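PDB 4YAG: C alpha-dehydrogenase from Sphingobium sp. SYK-6, which binds NADH and is a short-chain dehydrogenase/reductase that acts as a C alpha-dehydrogenase in the lignin beta-aryl ether cleavage pathway. Local coordinates for residues Gly13-Ile21 against Leu186-Arg194; Gly83-Asn91 against Gly122-Met130. All blocks are in the same frame, centred on the assembly; numbering follows the deposited sequence.

Contact 1: Gly13-Ile21 against Leu186-Arg194; sequences GASGIGFGI and LMPGPIKSR. With NAI (1,4-dihydronicotinamide adenine dinucleotide), chain C.
Ile-17, in the first turn of helix 16-27, brings CD1 against Pro-188 CG and Ile-191 CG1, both 3.8 Å away, and against the nicotinamide ribose. The two isoleucines cross at about a right angle, while the CG2 branch of Ile-17 meets Leu-186 CD2 at 4.0 Å. This is the tightly packed, buried end, and helix 231-244 covers Leu-186 and Ile-191. Between the ends Gly-16 CA comes within 3.7 Å of Ser-193 CB, where a side chain on the glycine would strike both Ser-193 and the cofactor. The arrangement belongs to the Rossmann fold of the SDR family: the glycine-rich turn and the PG-containing loop after strand 181-187 hold the pyrophosphate from two sides, Ile-17 N giving a bond to O1N and Ser-193 OG one to O2N. At the partly exposed end the contact turns polar, Arg-194 NE donating to Ser-15 OG (3.0 Å, 157°), which sits 17° out of the guanidinium plane. Ser-15 OG in turn donates to NAI O2A at 2.7 Å, and Arg-194 NH1 forms a salt bridge with Glu-44. Replacing Arg-194 by an alanine is likely to leave Ser-15 OG without this donor and Glu-44 without its ionic partner.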
# COMPACT_ATOMS: atom_id res chain seq x y z
N GLY A 13 17.24 -5.69 -12.60
CA GLY A 13 18.24 -6.74 -12.61
C GLY A 13 19.65 -6.30 -12.97
O GLY A 13 20.58 -7.10 -12.89
N ALA A 14 19.81 -5.04 -13.37
CA ALA A 14 21.10 -4.57 -13.87
C ALA A 14 21.90 -3.75 -12.86
O ALA A 14 22.94 -3.16 -13.20
CB ALA A 14 20.90 -3.78 -15.16
N SER A 15 21.43 -3.69 -11.62
CA SER A 15 22.16 -3.00 -10.58
C SER A 15 21.81 -3.59 -9.21
O SER A 15 20.78 -4.25 -9.06
CB SER A 15 21.80 -1.52 -10.59
OG SER A 15 22.56 -0.78 -9.65
N GLY A 16 22.68 -3.35 -8.24
CA GLY A 16 22.31 -3.54 -6.84
C GLY A 16 21.82 -4.95 -6.52
O GLY A 16 22.40 -5.95 -6.93
N ILE A 17 20.77 -5.01 -5.70
CA ILE A 17 20.21 -6.29 -5.26
C ILE A 17 19.81 -7.19 -6.42
O ILE A 17 20.12 -8.38 -6.44
CB ILE A 17 19.02 -6.03 -4.33
CG1 ILE A 17 19.52 -5.35 -3.04
CG2 ILE A 17 18.25 -7.30 -4.04
CD1 ILE A 17 18.39 -4.93 -2.09
N GLY A 18 19.11 -6.62 -7.40
CA GLY A 18 18.67 -7.41 -8.53
C GLY A 18 19.84 -8.05 -9.25
O GLY A 18 19.77 -9.18 -9.70
N PHE A 19 20.92 -7.30 -9.39
CA PHE A 19 22.09 -7.82 -10.07
C PHE A 19 22.78 -8.92 -9.24
O PHE A 19 23.33 -9.88 -9.77
CB PHE A 19 23.03 -6.67 -10.42
CG PHE A 19 24.28 -7.09 -11.13
CD1 PHE A 19 24.23 -7.58 -12.41
CD2 PHE A 19 25.51 -6.96 -10.51
CE1 PHE A 19 25.41 -7.97 -13.06
CE2 PHE A 19 26.68 -7.33 -11.16
CZ PHE A 19 26.61 -7.84 -12.43
N GLY A 20 22.74 -8.78 -7.91
CA GLY A 20 23.26 -9.80 -7.02
C GLY A 20 22.44 -11.08 -7.15
O GLY A 20 22.99 -12.19 -7.20
N ILE A 21 21.12 -10.94 -7.19
CA ILE A 21 20.22 -12.07 -7.42
C ILE A 21 20.51 -12.71 -8.79
O ILE A 21 20.62 -13.92 -8.92
CB ILE A 21 18.75 -11.63 -7.31
CG1 ILE A 21 18.42 -11.22 -5.87
CG2 ILE A 21 17.83 -12.74 -7.77
CD1 ILE A 21 17.06 -10.56 -5.69
N LEU A 186 11.18 -10.31 0.06
CA LEU A 186 12.49 -9.94 0.55
C LEU A 186 12.44 -8.59 1.22
O LEU A 186 11.93 -7.62 0.64
CB LEU A 186 13.45 -9.92 -0.65
CG LEU A 186 14.84 -9.35 -0.42
CD1 LEU A 186 15.63 -10.11 0.62
CD2 LEU A 186 15.58 -9.30 -1.76
N MET A 187 12.94 -8.53 2.45
CA MET A 187 12.93 -7.32 3.26
C MET A 187 14.35 -6.96 3.65
O MET A 187 14.88 -7.46 4.65
CB MET A 187 12.04 -7.54 4.50
CG MET A 187 10.59 -7.74 4.10
SD MET A 187 9.56 -8.39 5.44
CE MET A 187 10.18 -10.04 5.56
N PRO A 188 15.01 -6.15 2.81
CA PRO A 188 16.39 -5.84 3.16
C PRO A 188 16.56 -4.71 4.16
O PRO A 188 15.73 -3.79 4.27
CB PRO A 188 17.01 -5.42 1.82
CG PRO A 188 16.08 -5.92 0.75
CD PRO A 188 14.72 -5.83 1.40
N GLY A 189 17.70 -4.78 4.84
CA GLY A 189 18.35 -3.65 5.48
C GLY A 189 19.33 -3.04 4.49
O GLY A 189 19.16 -3.18 3.29
N PRO A 190 20.36 -2.37 4.99
CA PRO A 190 21.28 -1.65 4.08
C PRO A 190 22.16 -2.55 3.21
O PRO A 190 23.00 -3.29 3.73
CB PRO A 190 22.13 -0.82 5.04
CG PRO A 190 21.42 -0.84 6.35
CD PRO A 190 20.65 -2.12 6.41
N ILE A 191 21.94 -2.48 1.89
CA ILE A 191 22.70 -3.24 0.91
C ILE A 191 23.40 -2.26 -0.02
O ILE A 191 22.81 -1.25 -0.44
CB ILE A 191 21.79 -4.13 0.05
CG1 ILE A 191 20.73 -4.85 0.89
CG2 ILE A 191 22.62 -5.11 -0.80
CD1 ILE A 191 21.28 -5.74 1.95
N LYS A 192 24.66 -2.55 -0.34
CA LYS A 192 25.39 -1.75 -1.33
C LYS A 192 24.66 -1.78 -2.67
O LYS A 192 24.39 -2.84 -3.21
CB LYS A 192 26.80 -2.27 -1.53
CG LYS A 192 27.69 -2.17 -0.33
CD LYS A 192 29.11 -2.65 -0.67
CE LYS A 192 30.01 -2.64 0.56
NZ LYS A 192 31.30 -3.34 0.29
N SER A 193 24.35 -0.61 -3.20
CA SER A 193 23.61 -0.52 -4.45
C SER A 193 23.74 0.87 -5.04
O SER A 193 24.51 1.68 -4.54
CB SER A 193 22.14 -0.86 -4.23
OG SER A 193 21.44 0.26 -3.68
N ARG A 194 22.96 1.14 -6.08
CA ARG A 194 22.97 2.45 -6.71
C ARG A 194 21.63 3.17 -6.56
O ARG A 194 21.30 4.04 -7.38
CB ARG A 194 23.38 2.33 -8.18
CG ARG A 194 24.84 1.98 -8.31
CD ARG A 194 25.35 2.00 -9.75
NE ARG A 194 24.94 0.81 -10.47
CZ ARG A 194 25.35 0.52 -11.71
NH1 ARG A 194 26.13 1.37 -12.35
NH2 ARG A 194 24.95 -0.59 -12.31
PA NAI C . 19.57 -0.01 -7.49
O1A NAI C . 19.18 1.37 -7.93
O2A NAI C . 21.06 -0.33 -7.45
O5B NAI C . 18.86 -1.09 -8.37
C5B NAI C . 17.55 -0.87 -8.81
C4B NAI C . 17.51 -0.96 -10.28
O4B NAI C . 16.08 -0.85 -10.61
C3B NAI C . 18.23 0.08 -11.02
O3B NAI C . 19.12 -0.47 -12.01
C2B NAI C . 17.20 0.91 -11.60
O2B NAI C . 17.58 1.55 -12.83
C1B NAI C . 16.04 0.03 -11.74
N9A NAI C . 14.78 0.73 -11.79
C8A NAI C . 14.37 1.81 -11.03
N7A NAI C . 13.14 2.20 -11.42
C5A NAI C . 12.72 1.38 -12.43
C6A NAI C . 11.57 1.28 -13.22
N6A NAI C . 10.55 2.23 -13.09
N1A NAI C . 11.48 0.31 -14.16
C2A NAI C . 12.50 -0.57 -14.34
N3A NAI C . 13.62 -0.52 -13.60
C4A NAI C . 13.76 0.44 -12.66
O3 NAI C . 18.98 -0.11 -6.02
PN NAI C . 18.65 -1.39 -5.10
O1N NAI C . 19.34 -2.66 -5.58
O2N NAI C . 19.05 -0.97 -3.71
O5D NAI C . 17.06 -1.54 -5.22
C5D NAI C . 16.42 -2.81 -5.40
C4D NAI C . 15.26 -2.92 -4.48
O4D NAI C . 15.77 -3.08 -3.11
C3D NAI C . 14.38 -1.74 -4.46
O3D NAI C . 13.01 -2.18 -4.52
C2D NAI C . 14.65 -1.07 -3.19
O2D NAI C . 13.51 -0.34 -2.74
C1D NAI C . 14.96 -2.16 -2.28
N1N NAI C . 15.70 -1.92 -1.10
C2N NAI C . 17.02 -1.55 -1.09
C3N NAI C . 17.68 -1.37 0.12
C7N NAI C . 19.11 -0.98 0.16
O7N NAI C . 19.68 -0.66 1.22
N7N NAI C . 19.86 -1.06 -1.09
C4N NAI C . 17.03 -1.55 1.33
C5N NAI C . 15.71 -1.97 1.30
C6N NAI C . 15.07 -2.17 0.11

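Contact 2: Gly83-Asn91 against Gly122-Met130; sequences GGPDILINN and GIMAFTPGM. With NAI (1,4-dihydronicotinamide adenine dinucleotide), chain C.
Apolar packing of a helix against the face of a parallel sheet makes this contact: strand 87-90, in the middle of the sheet, is covered on one face by helix 105-133, and no hydrogen bond passes between the two segments. Leu-88 buries the largest area of any residue in the contact. Its CG stands anti to the backbone N (chi1 174°), which sets both methyls against the helix; CD1 rests over one face of the Phe-126 ring, 4.0 Å from Phe-126 CG, and CD2 reaches the Gly-122 carbonyl, 3.6 Å from Gly-122 O. The same ring receives Pro-85 at its edge, with Pro-85 CD 3.5 Å from Phe-126 CD2, so two apolar groups meet it from different directions. Strand and helix run antiparallel, their axes 9.8 Å apart at closest approach, as expected in the Rossmann fold of the SDR family, where helices flank a central parallel sheet. Met-130, bent at chi3, turns back over the start of the strand: its SD lies 4.1 Å from Leu-88 CB and its CE 3.5 Å from Asp-86 O. At the other end the absence of a side chain on Gly-122 lets Asn-90 come in close, Asn-90 OD1 lying 3.5 Å from Gly-122 CA. The Asn-90 side chain crosses that of Ile-123 at about a right angle, and its ND2 is hydrogen-bonded to Asn-141 OD1 on the adjoining strand 137-142. Just past the strand, Asn-91 O accepts a hydrogen bond from hydroxyl O3D of the nicotinamide ribose, at 2.9 Å.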
# COMPACT_ATOMS: atom_id res chain seq x y z
N GLY A 83 12.42 -18.04 -23.05
CA GLY A 83 11.53 -19.01 -22.44
C GLY A 83 10.94 -18.52 -21.13
O GLY A 83 11.49 -17.65 -20.45
N GLY A 84 9.79 -19.07 -20.77
CA GLY A 84 9.22 -18.78 -19.47
C GLY A 84 8.72 -17.34 -19.31
O GLY A 84 8.10 -16.79 -20.23
N PRO A 85 9.02 -16.71 -18.16
CA PRO A 85 9.96 -17.15 -17.12
C PRO A 85 9.34 -18.12 -16.13
O PRO A 85 8.12 -18.17 -16.02
CB PRO A 85 10.29 -15.84 -16.39
CG PRO A 85 8.99 -15.09 -16.45
CD PRO A 85 8.36 -15.43 -17.80
N ASP A 86 10.19 -18.83 -15.40
CA ASP A 86 9.73 -19.68 -14.31
C ASP A 86 9.88 -18.96 -12.98
O ASP A 86 9.17 -19.27 -12.02
CB ASP A 86 10.54 -20.95 -14.27
CG ASP A 86 10.65 -21.59 -15.64
OD1 ASP A 86 11.73 -21.49 -16.28
OD2 ASP A 86 9.63 -22.15 -16.10
N ILE A 87 10.83 -18.04 -12.93
CA ILE A 87 11.11 -17.26 -11.73
C ILE A 87 10.88 -15.80 -12.08
O ILE A 87 11.46 -15.28 -13.04
CB ILE A 87 12.54 -17.50 -11.23
CG1 ILE A 87 12.70 -18.98 -10.81
CG2 ILE A 87 12.91 -16.53 -10.10
CD1 ILE A 87 14.12 -19.41 -10.53
N LEU A 88 10.02 -15.16 -11.30
CA LEU A 88 9.69 -13.75 -11.47
C LEU A 88 10.19 -12.95 -10.27
O LEU A 88 9.76 -13.19 -9.15
CB LEU A 88 8.17 -13.59 -11.63
CG LEU A 88 7.63 -12.15 -11.68
CD1 LEU A 88 8.15 -11.39 -12.90
CD2 LEU A 88 6.09 -12.17 -11.63
N ILE A 89 11.12 -12.03 -10.51
CA ILE A 89 11.72 -11.23 -9.44
C ILE A 89 11.29 -9.78 -9.66
O ILE A 89 11.81 -9.09 -10.53
CB ILE A 89 13.27 -11.33 -9.37
CG1 ILE A 89 13.75 -12.79 -9.41
CG2 ILE A 89 13.77 -10.56 -8.15
CD1 ILE A 89 13.50 -13.58 -8.19
N ASN A 90 10.31 -9.33 -8.87
CA ASN A 90 9.83 -7.97 -8.96
C ASN A 90 10.62 -7.16 -7.95
O ASN A 90 10.23 -7.04 -6.78
CB ASN A 90 8.34 -7.89 -8.61
CG ASN A 90 7.48 -8.67 -9.58
OD1 ASN A 90 7.48 -8.42 -10.78
ND2 ASN A 90 6.70 -9.62 -9.05
N ASN A 91 11.75 -6.64 -8.39
CA ASN A 91 12.73 -6.06 -7.49
C ASN A 91 12.99 -4.57 -7.68
O ASN A 91 13.44 -3.90 -6.76
CB ASN A 91 14.03 -6.86 -7.60
CG ASN A 91 15.23 -6.12 -7.11
OD1 ASN A 91 15.55 -6.12 -5.91
ND2 ASN A 91 15.92 -5.48 -8.04
N GLY A 122 3.94 -6.76 -12.62
CA GLY A 122 4.67 -8.00 -12.86
C GLY A 122 3.81 -9.23 -12.65
O GLY A 122 3.78 -10.15 -13.48
N ILE A 123 3.09 -9.26 -11.53
CA ILE A 123 2.21 -10.38 -11.27
C ILE A 123 1.14 -10.49 -12.37
O ILE A 123 0.85 -11.58 -12.88
CB ILE A 123 1.57 -10.22 -9.87
CG1 ILE A 123 2.65 -10.41 -8.80
CG2 ILE A 123 0.45 -11.22 -9.67
CD1 ILE A 123 2.30 -9.78 -7.44
N MET A 124 0.54 -9.38 -12.73
CA MET A 124 -0.56 -9.42 -13.68
C MET A 124 -0.09 -9.82 -15.07
O MET A 124 -0.78 -10.56 -15.79
CB MET A 124 -1.27 -8.07 -13.72
CG MET A 124 -1.95 -7.69 -12.39
SD MET A 124 -3.26 -8.82 -11.86
CE MET A 124 -4.41 -8.45 -13.15
N ALA A 125 1.07 -9.31 -15.47
CA ALA A 125 1.58 -9.59 -16.82
C ALA A 125 2.18 -10.98 -16.97
O ALA A 125 2.07 -11.56 -18.04
CB ALA A 125 2.60 -8.54 -17.21
N PHE A 126 2.82 -11.50 -15.92
CA PHE A 126 3.58 -12.75 -16.03
C PHE A 126 2.93 -13.99 -15.45
O PHE A 126 3.16 -15.09 -15.94
CB PHE A 126 4.97 -12.59 -15.40
CG PHE A 126 5.90 -11.79 -16.24
CD1 PHE A 126 5.87 -10.40 -16.20
CD2 PHE A 126 6.76 -12.40 -17.12
CE1 PHE A 126 6.72 -9.63 -17.01
CE2 PHE A 126 7.59 -11.65 -17.91
CZ PHE A 126 7.57 -10.27 -17.88
N THR A 127 2.14 -13.86 -14.40
CA THR A 127 1.64 -15.08 -13.78
C THR A 127 0.64 -15.89 -14.60
O THR A 127 0.62 -17.10 -14.47
CB THR A 127 1.15 -14.90 -12.30
OG1 THR A 127 0.01 -14.05 -12.27
CG2 THR A 127 2.25 -14.38 -11.45
N PRO A 128 -0.16 -15.26 -15.49
CA PRO A 128 -1.03 -16.12 -16.30
C PRO A 128 -0.24 -17.17 -17.07
O PRO A 128 -0.63 -18.34 -17.10
CB PRO A 128 -1.74 -15.12 -17.22
CG PRO A 128 -1.83 -13.90 -16.42
CD PRO A 128 -0.54 -13.84 -15.64
N GLY A 129 0.89 -16.78 -17.66
CA GLY A 129 1.71 -17.70 -18.42
C GLY A 129 2.38 -18.71 -17.53
O GLY A 129 2.52 -19.86 -17.90
N MET A 130 2.79 -18.29 -16.34
CA MET A 130 3.43 -19.20 -15.40
C MET A 130 2.46 -20.29 -14.98
O MET A 130 2.84 -21.45 -14.84
CB MET A 130 3.97 -18.44 -14.19
CG MET A 130 5.07 -17.42 -14.54
SD MET A 130 5.50 -16.29 -13.18
CE MET A 130 6.24 -17.43 -12.02
PA NAI C . 19.57 -0.01 -7.49
O1A NAI C . 19.18 1.37 -7.93
O2A NAI C . 21.06 -0.33 -7.45
O5B NAI C . 18.86 -1.09 -8.37
C5B NAI C . 17.55 -0.87 -8.81
C4B NAI C . 17.51 -0.96 -10.28
O4B NAI C . 16.08 -0.85 -10.61
C3B NAI C . 18.23 0.08 -11.02
O3B NAI C . 19.12 -0.47 -12.01
C2B NAI C . 17.20 0.91 -11.60
O2B NAI C . 17.58 1.55 -12.83
C1B NAI C . 16.04 0.03 -11.74
N9A NAI C . 14.78 0.73 -11.79
C8A NAI C . 14.37 1.81 -11.03
N7A NAI C . 13.14 2.20 -11.42
C5A NAI C . 12.72 1.38 -12.43
C6A NAI C . 11.57 1.28 -13.22
N6A NAI C . 10.55 2.23 -13.09
N1A NAI C . 11.48 0.31 -14.16
C2A NAI C . 12.50 -0.57 -14.34
N3A NAI C . 13.62 -0.52 -13.60
C4A NAI C . 13.76 0.44 -12.66
O3 NAI C . 18.98 -0.11 -6.02
PN NAI C . 18.65 -1.39 -5.10
O1N NAI C . 19.34 -2.66 -5.58
O2N NAI C . 19.05 -0.97 -3.71
O5D NAI C . 17.06 -1.54 -5.22
C5D NAI C . 16.42 -2.81 -5.40
C4D NAI C . 15.26 -2.92 -4.48
O4D NAI C . 15.77 -3.08 -3.11
C3D NAI C . 14.38 -1.74 -4.46
O3D NAI C . 13.01 -2.18 -4.52
C2D NAI C . 14.65 -1.07 -3.19
O2D NAI C . 13.51 -0.34 -2.74
C1D NAI C . 14.96 -2.16 -2.28
N1N NAI C . 15.70 -1.92 -1.10
C2N NAI C . 17.02 -1.55 -1.09
C3N NAI C . 17.68 -1.37 0.12
C7N NAI C . 19.11 -0.98 0.16
O7N NAI C . 19.68 -0.66 1.22
N7N NAI C . 19.86 -1.06 -1.09
C4N NAI C . 17.03 -1.55 1.33
C5N NAI C . 15.71 -1.97 1.30
C6N NAI C . 15.07 -2.17 0.11

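How the contacts relate
From the N terminus, strand 7-11 leads into the glycine-rich turn and helix 16-27, the first half of contact 1. The chain then passes through strands 31-36 and 58-62, which build the sheet out to one edge, before crossing back to strand 87-90, where helix 105-133 closes the much shorter loop of contact 2. By way of strand 137-142 and helix 156-177, strand 181-187 and the segment after it return to residues 13-21, so contact 2 is nested inside the loop closed by contact 1. The two centres are about 19 Å apart, yet the contacts touch: Asn-91 packs on Ile-17 and Gly-18, and Ile-89 on Ile-21. Both reach the same sheet and both meet NADH.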